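Local coordinates for GARP domain-containing protein (Trypanosoma brucei brucei TREU927, PDB 6XZ6) that acts as a receptor for the host complement regulator factor H, probably increasing transmission of the parasite to tsetse flies, at residues 90-104 against 180-194. Residues are numbered along the deposited sequence; the frame is centred on the assembly and turned at random.
Sequences AEAAAMEVKRFARAL and KLEELQKATAETVRA
Phe100 lies against Glu183 of the partner helix, whose CB stands over the centre of one ring face, a CH-pi contact 3.7 Å from the centroid. Beyond CB the Glu183 chain passes out past the CE1-CZ rim, OE2 ending near Phe100 CE1 and the carboxylate plane turned 37° from the ring, while CG of Lys180 meets the ring edge at CD1 (3.6 Å). The guanidinium of Arg99 also has Phe100 CZ over one face; in its plane, NH1 bonds OE2 of Glu96 at 2.8 Å in a salt bridge, and a water accepting from NH2 makes a weak bond to Glu183 OE1. Away from this polar margin the contact is buried and made largely of small and apolar side chains, with knobs-into-holes packing. The segments run antiparallel at 155°, their axes 8.1 Å apart, as parts of helices 67-125 and 165-208 in an elongated helical bundle; helix 4-61 touches both, Ala90 meeting Ser44 and Val192 meeting Glu36. Leu184, its CG anti to the backbone N (chi1 177°), fills a hole among Val97, Phe100, Ala101 and Leu104: CD1 goes to Val97 and Ala101, CD2 to Leu104 CD1, and CB to Phe100 CB. Val97 reciprocates, CG1 lying 3.9 Å from Leu184 CD1 while CG2 reaches Thr188 and Ala187, 3.7 Å from Ala187 CB, and more loosely Thr191. Both threonines turn their hydroxyls back onto their own helix, Thr188 OG1 to Leu184 O and Thr191 OG1 to Ala187 O (2.9 Å), which satisfies these donors inside the buried interface. CG2 of Thr191, anti to its own backbone N, reaches Ala90 CB at 3.7 Å, and Ala194 CB touches that same methyl.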
ATOM      1  N   ALA A  90      17.301 -12.931  -5.619  1.00 20.18           N
ATOM      2  CA  ALA A  90      16.045 -12.444  -6.209  1.00 20.16           C
ATOM      3  C   ALA A  90      14.840 -13.194  -5.612  1.00 26.67           C
ATOM      4  O   ALA A  90      13.795 -12.581  -5.430  1.00 27.52           O
ATOM      5  CB  ALA A  90      16.064 -12.564  -7.729  1.00 21.74           C
ATOM      6  N   GLU A  91      15.004 -14.489  -5.239  1.00 24.67           N
ATOM      7  CA  GLU A  91      13.972 -15.303  -4.539  1.00 24.87           C
ATOM      8  C   GLU A  91      13.599 -14.676  -3.217  1.00 26.29           C
ATOM      9  O   GLU A  91      12.415 -14.520  -2.917  1.00 25.74           O
ATOM     10  CB  GLU A  91      14.457 -16.748  -4.221  1.00 27.10           C
ATOM     11  CG  GLU A  91      14.063 -17.838  -5.204  1.00 42.06           C
ATOM     12  CD  GLU A  91      12.609 -18.263  -5.222  1.00 73.42           C
ATOM     13  OE1 GLU A  91      12.341 -19.369  -5.746  1.00 87.40           O
ATOM     14  OE2 GLU A  91      11.738 -17.499  -4.737  1.00 63.75           O
ATOM     15  N   ALA A  92      14.626 -14.364  -2.402  1.00 23.25           N
ATOM     16  CA  ALA A  92      14.496 -13.747  -1.075  1.00 21.70           C
ATOM     17  C   ALA A  92      13.933 -12.345  -1.175  1.00 25.29           C
ATOM     18  O   ALA A  92      13.015 -12.037  -0.446  1.00 25.77           O
ATOM     19  CB  ALA A  92      15.830 -13.740  -0.364  1.00 22.12           C
ATOM     20  N   ALA A  93      14.390 -11.527  -2.130  1.00 22.03           N
ATOM     21  CA  ALA A  93      13.845 -10.174  -2.281  1.00 21.17           C
ATOM     22  C   ALA A  93      12.367 -10.169  -2.692  1.00 25.30           C
ATOM     23  O   ALA A  93      11.610  -9.402  -2.104  1.00 25.85           O
ATOM     24  CB  ALA A  93      14.691  -9.351  -3.238  1.00 22.47           C
ATOM     25  N   ALA A  94      11.940 -11.061  -3.641  1.00 20.76           N
ATOM     26  CA  ALA A  94      10.542 -11.186  -4.108  1.00 19.02           C
ATOM     27  C   ALA A  94       9.624 -11.665  -3.000  1.00 23.14           C
ATOM     28  O   ALA A  94       8.489 -11.220  -2.916  1.00 23.76           O
ATOM     29  CB  ALA A  94      10.440 -12.102  -5.314  1.00 20.11           C
ATOM     30  N   MET A  95      10.124 -12.554  -2.130  1.00 19.68           N
ATOM     31  CA  MET A  95       9.427 -13.076  -0.955  1.00 17.52           C
ATOM     32  C   MET A  95       9.142 -11.862  -0.037  1.00 21.42           C
ATOM     33  O   MET A  95       8.025 -11.755   0.462  1.00 21.80           O
ATOM     34  CB  MET A  95      10.307 -14.163  -0.279  1.00 18.98           C
ATOM     35  CG  MET A  95       9.882 -14.572   1.125  1.00 20.96           C
ATOM     36  SD  MET A  95      10.344 -13.427   2.481  1.00 23.90           S
ATOM     37  CE  MET A  95      12.038 -13.748   2.639  1.00 19.98           C
ATOM     38  N   GLU A  96      10.117 -10.920   0.130  1.00 17.03           N
ATOM     39  CA  GLU A  96       9.879  -9.722   0.960  1.00 16.61           C
ATOM     40  C   GLU A  96       8.822  -8.825   0.316  1.00 22.14           C
ATOM     41  O   GLU A  96       7.948  -8.332   1.010  1.00 23.38           O
ATOM     42  CB  GLU A  96      11.154  -8.907   1.267  1.00 17.89           C
ATOM     43  CG  GLU A  96      12.420  -9.673   1.629  1.00 27.56           C
ATOM     44  CD  GLU A  96      12.611 -10.214   3.035  1.00 32.47           C
ATOM     45  OE1 GLU A  96      13.763 -10.583   3.372  1.00 35.86           O
ATOM     46  OE2 GLU A  96      11.616 -10.296   3.787  1.00  5.24           O
ATOM     47  N   VAL A  97       8.885  -8.632  -1.010  1.00 17.82           N
ATOM     48  CA  VAL A  97       7.880  -7.858  -1.755  1.00 16.40           C
ATOM     49  C   VAL A  97       6.473  -8.429  -1.439  1.00 20.68           C
ATOM     50  O   VAL A  97       5.605  -7.672  -1.040  1.00 20.65           O
ATOM     51  CB  VAL A  97       8.154  -7.818  -3.299  1.00 17.94           C
ATOM     52  CG1 VAL A  97       6.994  -7.197  -4.051  1.00 16.66           C
ATOM     53  CG2 VAL A  97       9.459  -7.111  -3.619  1.00 17.23           C
ATOM     54  N   LYS A  98       6.253  -9.740  -1.603  1.00 17.51           N
ATOM     55  CA  LYS A  98       4.955 -10.370  -1.285  1.00 18.12           C
ATOM     56  C   LYS A  98       4.546 -10.134   0.213  1.00 22.95           C
ATOM     57  O   LYS A  98       3.376  -9.920   0.496  1.00 23.76           O
ATOM     58  CB  LYS A  98       4.976 -11.868  -1.612  1.00 19.45           C
ATOM     59  CG  LYS A  98       4.659 -12.161  -3.055  1.00 37.66           C
ATOM     60  CD  LYS A  98       5.577 -13.225  -3.676  1.00 53.72           C
ATOM     61  CE  LYS A  98       5.628 -13.126  -5.197  1.00 70.68           C
ATOM     62  NZ  LYS A  98       6.220 -11.836  -5.678  1.00 72.79           N
ATOM     63  N   ARG A  99       5.512 -10.122   1.125  1.00 18.48           N
ATOM     64  CA  ARG A  99       5.314  -9.916   2.546  1.00 18.91           C
ATOM     65  C   ARG A  99       4.897  -8.476   2.904  1.00 24.18           C
ATOM     66  O   ARG A  99       3.993  -8.311   3.721  1.00 27.27           O
ATOM     67  CB  ARG A  99       6.587 -10.331   3.271  1.00 17.28           C
ATOM     68  CG  ARG A  99       6.512 -10.196   4.752  1.00 16.03           C
ATOM     69  CD  ARG A  99       7.903 -10.286   5.293  1.00 24.06           C
ATOM     70  NE  ARG A  99       8.090  -9.287   6.334  1.00 38.41           N
ATOM     71  CZ  ARG A  99       9.255  -8.739   6.635  1.00 46.79           C
ATOM     72  NH1 ARG A  99      10.352  -9.103   5.990  1.00 35.33           N
ATOM     73  NH2 ARG A  99       9.337  -7.829   7.593  1.00 33.94           N
ATOM     74  N   PHE A 100       5.556  -7.452   2.337  1.00 17.92           N
ATOM     75  CA  PHE A 100       5.217  -6.053   2.578  1.00 16.44           C
ATOM     76  C   PHE A 100       3.936  -5.634   1.891  1.00 21.22           C
ATOM     77  O   PHE A 100       3.205  -4.814   2.437  1.00 20.95           O
ATOM     78  CB  PHE A 100       6.378  -5.128   2.218  1.00 18.44           C
ATOM     79  CG  PHE A 100       7.567  -5.354   3.125  1.00 20.77           C
ATOM     80  CD1 PHE A 100       7.456  -5.185   4.503  1.00 22.93           C
ATOM     81  CD2 PHE A 100       8.792  -5.768   2.604  1.00 23.86           C
ATOM     82  CE1 PHE A 100       8.540  -5.429   5.340  1.00 24.31           C
ATOM     83  CE2 PHE A 100       9.883  -6.004   3.443  1.00 26.50           C
ATOM     84  CZ  PHE A 100       9.751  -5.820   4.804  1.00 24.42           C
ATOM     85  N   ALA A 101       3.658  -6.211   0.703  1.00 18.99           N
ATOM     86  CA  ALA A 101       2.440  -6.041  -0.089  1.00 19.07           C
ATOM     87  C   ALA A 101       1.266  -6.590   0.727  1.00 26.47           C
ATOM     88  O   ALA A 101       0.260  -5.912   0.854  1.00 28.27           O
ATOM     89  CB  ALA A 101       2.562  -6.786  -1.403  1.00 20.10           C
ATOM     90  N   ARG A 102       1.431  -7.754   1.373  1.00 24.65           N
ATOM     91  CA  ARG A 102       0.412  -8.355   2.231  1.00 25.73           C
ATOM     92  C   ARG A 102       0.069  -7.452   3.414  1.00 30.27           C
ATOM     93  O   ARG A 102      -1.102  -7.308   3.756  1.00 32.99           O
ATOM     94  CB  ARG A 102       0.873  -9.724   2.736  1.00 27.32           C
ATOM     95  CG  ARG A 102      -0.278 -10.595   3.223  1.00 42.33           C
ATOM     96  CD  ARG A 102       0.092 -12.014   3.561  1.00 47.55           C
ATOM     97  NE  ARG A 102       1.200 -12.141   4.503  1.00 44.51           N
ATOM     98  CZ  ARG A 102       2.422 -12.530   4.164  1.00 52.05           C
ATOM     99  NH1 ARG A 102       2.718 -12.788   2.890  1.00 28.19           N
ATOM    100  NH2 ARG A 102       3.360 -12.668   5.093  1.00 35.47           N
ATOM    101  N   ALA A 103       1.092  -6.869   4.046  1.00 24.12           N
ATOM    102  CA  ALA A 103       0.985  -5.986   5.202  1.00 21.84           C
ATOM    103  C   ALA A 103       0.192  -4.740   4.840  1.00 22.36           C
ATOM    104  O   ALA A 103      -0.707  -4.334   5.575  1.00 20.86           O
ATOM    105  CB  ALA A 103       2.380  -5.599   5.657  1.00 22.01           C
ATOM    106  N   LEU A 104       0.511  -4.161   3.673  1.00 18.24           N
ATOM    107  CA  LEU A 104      -0.128  -2.961   3.144  1.00 16.92           C
ATOM    108  C   LEU A 104      -1.549  -3.225   2.685  1.00 23.82           C
ATOM    109  O   LEU A 104      -2.400  -2.347   2.776  1.00 24.35           O
ATOM    110  CB  LEU A 104       0.711  -2.392   2.011  1.00 16.49           C
ATOM    111  CG  LEU A 104       1.982  -1.646   2.430  1.00 19.55           C
ATOM    112  CD1 LEU A 104       2.888  -1.466   1.235  1.00 20.76           C
ATOM    113  CD2 LEU A 104       1.649  -0.305   3.090  1.00 14.37           C
ATOM    114  N   LYS A 180       6.491   0.102   5.868  1.00 21.65           N
ATOM    115  CA  LYS A 180       6.287  -1.093   5.069  1.00 19.91           C
ATOM    116  C   LYS A 180       6.330  -0.740   3.570  1.00 25.31           C
ATOM    117  O   LYS A 180       6.858  -1.509   2.778  1.00 26.99           O
ATOM    118  CB  LYS A 180       4.956  -1.759   5.448  1.00 20.37           C
ATOM    119  CG  LYS A 180       5.127  -3.024   6.248  1.00 23.47           C
ATOM    120  CD  LYS A 180       4.758  -2.884   7.693  1.00 29.74           C
ATOM    121  CE  LYS A 180       5.167  -4.109   8.479  1.00 46.50           C
ATOM    122  NZ  LYS A 180       4.956  -3.923   9.937  1.00 61.14           N
ATOM    123  N   LEU A 181       5.817   0.437   3.191  1.00 21.51           N
ATOM    124  CA  LEU A 181       5.825   0.918   1.815  1.00 21.18           C
ATOM    125  C   LEU A 181       7.247   1.259   1.377  1.00 26.54           C
ATOM    126  O   LEU A 181       7.594   0.967   0.247  1.00 30.12           O
ATOM    127  CB  LEU A 181       4.854   2.112   1.656  1.00 21.18           C
ATOM    128  CG  LEU A 181       4.656   2.724   0.261  1.00 26.20           C
ATOM    129  CD1 LEU A 181       4.233   1.677  -0.780  1.00 26.28           C
ATOM    130  CD2 LEU A 181       3.629   3.811   0.315  1.00 27.73           C
ATOM    131  N   GLU A 182       8.086   1.786   2.286  1.00 22.67           N
ATOM    132  CA  GLU A 182       9.496   2.118   2.052  1.00 24.21           C
ATOM    133  C   GLU A 182      10.314   0.841   1.845  1.00 27.32           C
ATOM    134  O   GLU A 182      11.151   0.792   0.951  1.00 27.94           O
ATOM    135  CB  GLU A 182      10.044   2.895   3.251  1.00 27.43           C
ATOM    136  CG  GLU A 182      11.261   3.760   2.949  1.00 51.71           C
ATOM    137  CD  GLU A 182      11.841   4.512   4.140  1.00 99.33           C
ATOM    138  OE1 GLU A 182      11.106   4.773   5.124  1.00 98.79           O
ATOM    139  OE2 GLU A 182      13.047   4.849   4.080  1.00105.40           O
ATOM    140  N   GLU A 183      10.050  -0.191   2.656  1.00 23.95           N
ATOM    141  CA  GLU A 183      10.668  -1.507   2.570  1.00 24.09           C
ATOM    142  C   GLU A 183      10.169  -2.267   1.350  1.00 28.75           C
ATOM    143  O   GLU A 183      10.906  -3.112   0.857  1.00 30.68           O
ATOM    144  CB  GLU A 183      10.383  -2.330   3.834  1.00 25.08           C
ATOM    145  CG  GLU A 183      11.150  -1.886   5.067  1.00 40.31           C
ATOM    146  CD  GLU A 183      10.727  -2.584   6.344  1.00 71.24           C
ATOM    147  OE1 GLU A 183      11.615  -3.130   7.042  1.00 87.52           O
ATOM    148  OE2 GLU A 183       9.514  -2.587   6.654  1.00 56.55           O
ATOM    149  N   LEU A 184       8.926  -2.002   0.866  1.00 23.95           N
ATOM    150  CA  LEU A 184       8.378  -2.660  -0.342  1.00 23.53           C
ATOM    151  C   LEU A 184       9.168  -2.171  -1.558  1.00 27.77           C
ATOM    152  O   LEU A 184       9.429  -2.943  -2.478  1.00 26.24           O
ATOM    153  CB  LEU A 184       6.854  -2.379  -0.543  1.00 22.70           C
ATOM    154  CG  LEU A 184       6.175  -2.956  -1.829  1.00 24.95           C
ATOM    155  CD1 LEU A 184       5.826  -4.394  -1.654  1.00 23.68           C
ATOM    156  CD2 LEU A 184       4.897  -2.222  -2.163  1.00 26.20           C
ATOM    157  N   GLN A 185       9.577  -0.898  -1.532  1.00 25.78           N
ATOM    158  CA  GLN A 185      10.351  -0.290  -2.613  1.00 27.61           C
ATOM    159  C   GLN A 185      11.826  -0.703  -2.570  1.00 28.62           C
ATOM    160  O   GLN A 185      12.409  -0.940  -3.629  1.00 28.52           O
ATOM    161  CB  GLN A 185      10.142   1.230  -2.647  1.00 30.70           C
ATOM    162  CG  GLN A 185       8.633   1.589  -2.655  1.00 54.24           C
ATOM    163  CD  GLN A 185       8.354   3.065  -2.586  1.00 84.27           C
ATOM    164  OE1 GLN A 185       9.085   3.851  -1.962  1.00 81.05           O
ATOM    165  NE2 GLN A 185       7.248   3.483  -3.201  1.00 80.57           N
ATOM    166  N   LYS A 186      12.402  -0.896  -1.364  1.00 24.76           N
ATOM    167  CA  LYS A 186      13.798  -1.354  -1.218  1.00 24.93           C
ATOM    168  C   LYS A 186      13.904  -2.800  -1.719  1.00 28.24           C
ATOM    169  O   LYS A 186      14.864  -3.132  -2.421  1.00 31.29           O
ATOM    170  CB  LYS A 186      14.287  -1.271   0.241  1.00 27.01           C
ATOM    171  CG  LYS A 186      14.472   0.139   0.798  1.00 46.50           C
ATOM    172  CD  LYS A 186      15.287   0.132   2.101  1.00 61.37           C
ATOM    173  CE  LYS A 186      14.455   0.137   3.371  1.00 69.85           C
ATOM    174  NZ  LYS A 186      14.029   1.509   3.747  1.00 77.55           N
ATOM    175  N   ALA A 187      12.901  -3.645  -1.385  1.00 19.95           N
ATOM    176  CA  ALA A 187      12.827  -5.046  -1.785  1.00 17.51           C
ATOM    177  C   ALA A 187      12.613  -5.214  -3.268  1.00 24.23           C
ATOM    178  O   ALA A 187      13.131  -6.164  -3.849  1.00 25.78           O
ATOM    179  CB  ALA A 187      11.745  -5.757  -1.011  1.00 16.29           C
ATOM    180  N   THR A 188      11.872  -4.306  -3.902  1.00 23.20           N
ATOM    181  CA  THR A 188      11.667  -4.365  -5.358  1.00 24.34           C
ATOM    182  C   THR A 188      12.985  -4.039  -6.079  1.00 28.88           C
ATOM    183  O   THR A 188      13.342  -4.744  -7.020  1.00 32.46           O
ATOM    184  CB  THR A 188      10.451  -3.529  -5.807  1.00 28.62           C
ATOM    185  OG1 THR A 188       9.349  -3.797  -4.938  1.00 27.53           O
ATOM    186  CG2 THR A 188      10.033  -3.852  -7.234  1.00 20.93           C
ATOM    187  N   ALA A 189      13.713  -3.010  -5.620  1.00 22.40           N
ATOM    188  CA  ALA A 189      15.009  -2.612  -6.185  1.00 23.68           C
ATOM    189  C   ALA A 189      16.053  -3.739  -6.065  1.00 28.48           C
ATOM    190  O   ALA A 189      16.814  -3.976  -7.007  1.00 30.19           O
ATOM    191  CB  ALA A 189      15.518  -1.348  -5.502  1.00 24.40           C
ATOM    192  N   GLU A 190      16.064  -4.442  -4.919  1.00 23.08           N
ATOM    193  CA  GLU A 190      16.941  -5.585  -4.648  1.00 22.17           C
ATOM    194  C   GLU A 190      16.646  -6.764  -5.614  1.00 25.07           C
ATOM    195  O   GLU A 190      17.584  -7.503  -5.935  1.00 26.59           O
ATOM    196  CB  GLU A 190      16.756  -6.071  -3.203  1.00 21.77           C
ATOM    197  CG  GLU A 190      17.373  -5.220  -2.109  1.00 36.88           C
ATOM    198  CD  GLU A 190      16.884  -5.516  -0.692  1.00 66.37           C
ATOM    199  OE1 GLU A 190      16.446  -6.661  -0.424  1.00 74.05           O
ATOM    200  OE2 GLU A 190      16.942  -4.596   0.161  1.00 51.38           O
ATOM    201  N   THR A 191      15.359  -6.993  -6.019  1.00 19.11           N
ATOM    202  CA  THR A 191      15.035  -8.087  -6.966  1.00 20.23           C
ATOM    203  C   THR A 191      15.536  -7.719  -8.355  1.00 29.41           C
ATOM    204  O   THR A 191      16.138  -8.549  -9.045  1.00 31.95           O
ATOM    205  CB  THR A 191      13.545  -8.499  -7.043  1.00 31.05           C
ATOM    206  OG1 THR A 191      12.825  -8.260  -5.826  1.00 28.14           O
ATOM    207  CG2 THR A 191      13.392  -9.951  -7.439  1.00 37.94           C
ATOM    208  N   VAL A 192      15.326  -6.455  -8.743  1.00 26.30           N
ATOM    209  CA  VAL A 192      15.762  -5.924 -10.032  1.00 28.10           C
ATOM    210  C   VAL A 192      17.297  -5.973 -10.120  1.00 33.36           C
ATOM    211  O   VAL A 192      17.814  -6.411 -11.141  1.00 34.53           O
ATOM    212  CB  VAL A 192      15.161  -4.506 -10.266  1.00 31.91           C
ATOM    213  CG1 VAL A 192      15.789  -3.811 -11.456  1.00 33.82           C
ATOM    214  CG2 VAL A 192      13.635  -4.554 -10.408  1.00 30.45           C
ATOM    215  N   ARG A 193      18.009  -5.596  -9.021  1.00 28.77           N
ATOM    216  CA  ARG A 193      19.479  -5.574  -8.916  1.00 28.26           C
ATOM    217  C   ARG A 193      20.077  -6.956  -9.089  1.00 31.24           C
ATOM    218  O   ARG A 193      21.082  -7.105  -9.776  1.00 34.61           O
ATOM    219  CB  ARG A 193      19.913  -4.968  -7.577  1.00 27.40           C
ATOM    220  CG  ARG A 193      21.099  -4.030  -7.680  1.00 46.33           C
ATOM    221  CD  ARG A 193      21.474  -3.381  -6.351  1.00 66.93           C
ATOM    222  NE  ARG A 193      20.433  -2.480  -5.832  1.00 74.65           N
ATOM    223  CZ  ARG A 193      19.783  -2.674  -4.685  1.00 88.04           C
ATOM    224  NH1 ARG A 193      20.066  -3.724  -3.918  1.00 72.42           N
ATOM    225  NH2 ARG A 193      18.849  -1.817  -4.295  1.00 75.83           N
ATOM    226  N   ALA A 194      19.445  -7.966  -8.495  1.00 24.30           N
ATOM    227  CA  ALA A 194      19.857  -9.354  -8.582  1.00 24.17           C
ATOM    228  C   ALA A 194      19.523  -9.937  -9.952  1.00 29.41           C
ATOM    229  O   ALA A 194      20.268 -10.765 -10.450  1.00 31.29           O
ATOM    230  CB  ALA A 194      19.190 -10.154  -7.473  1.00 23.51           C
TER
HETATM  231  O   HOH W   1      11.041  -5.889   8.986  1.00 41.72           O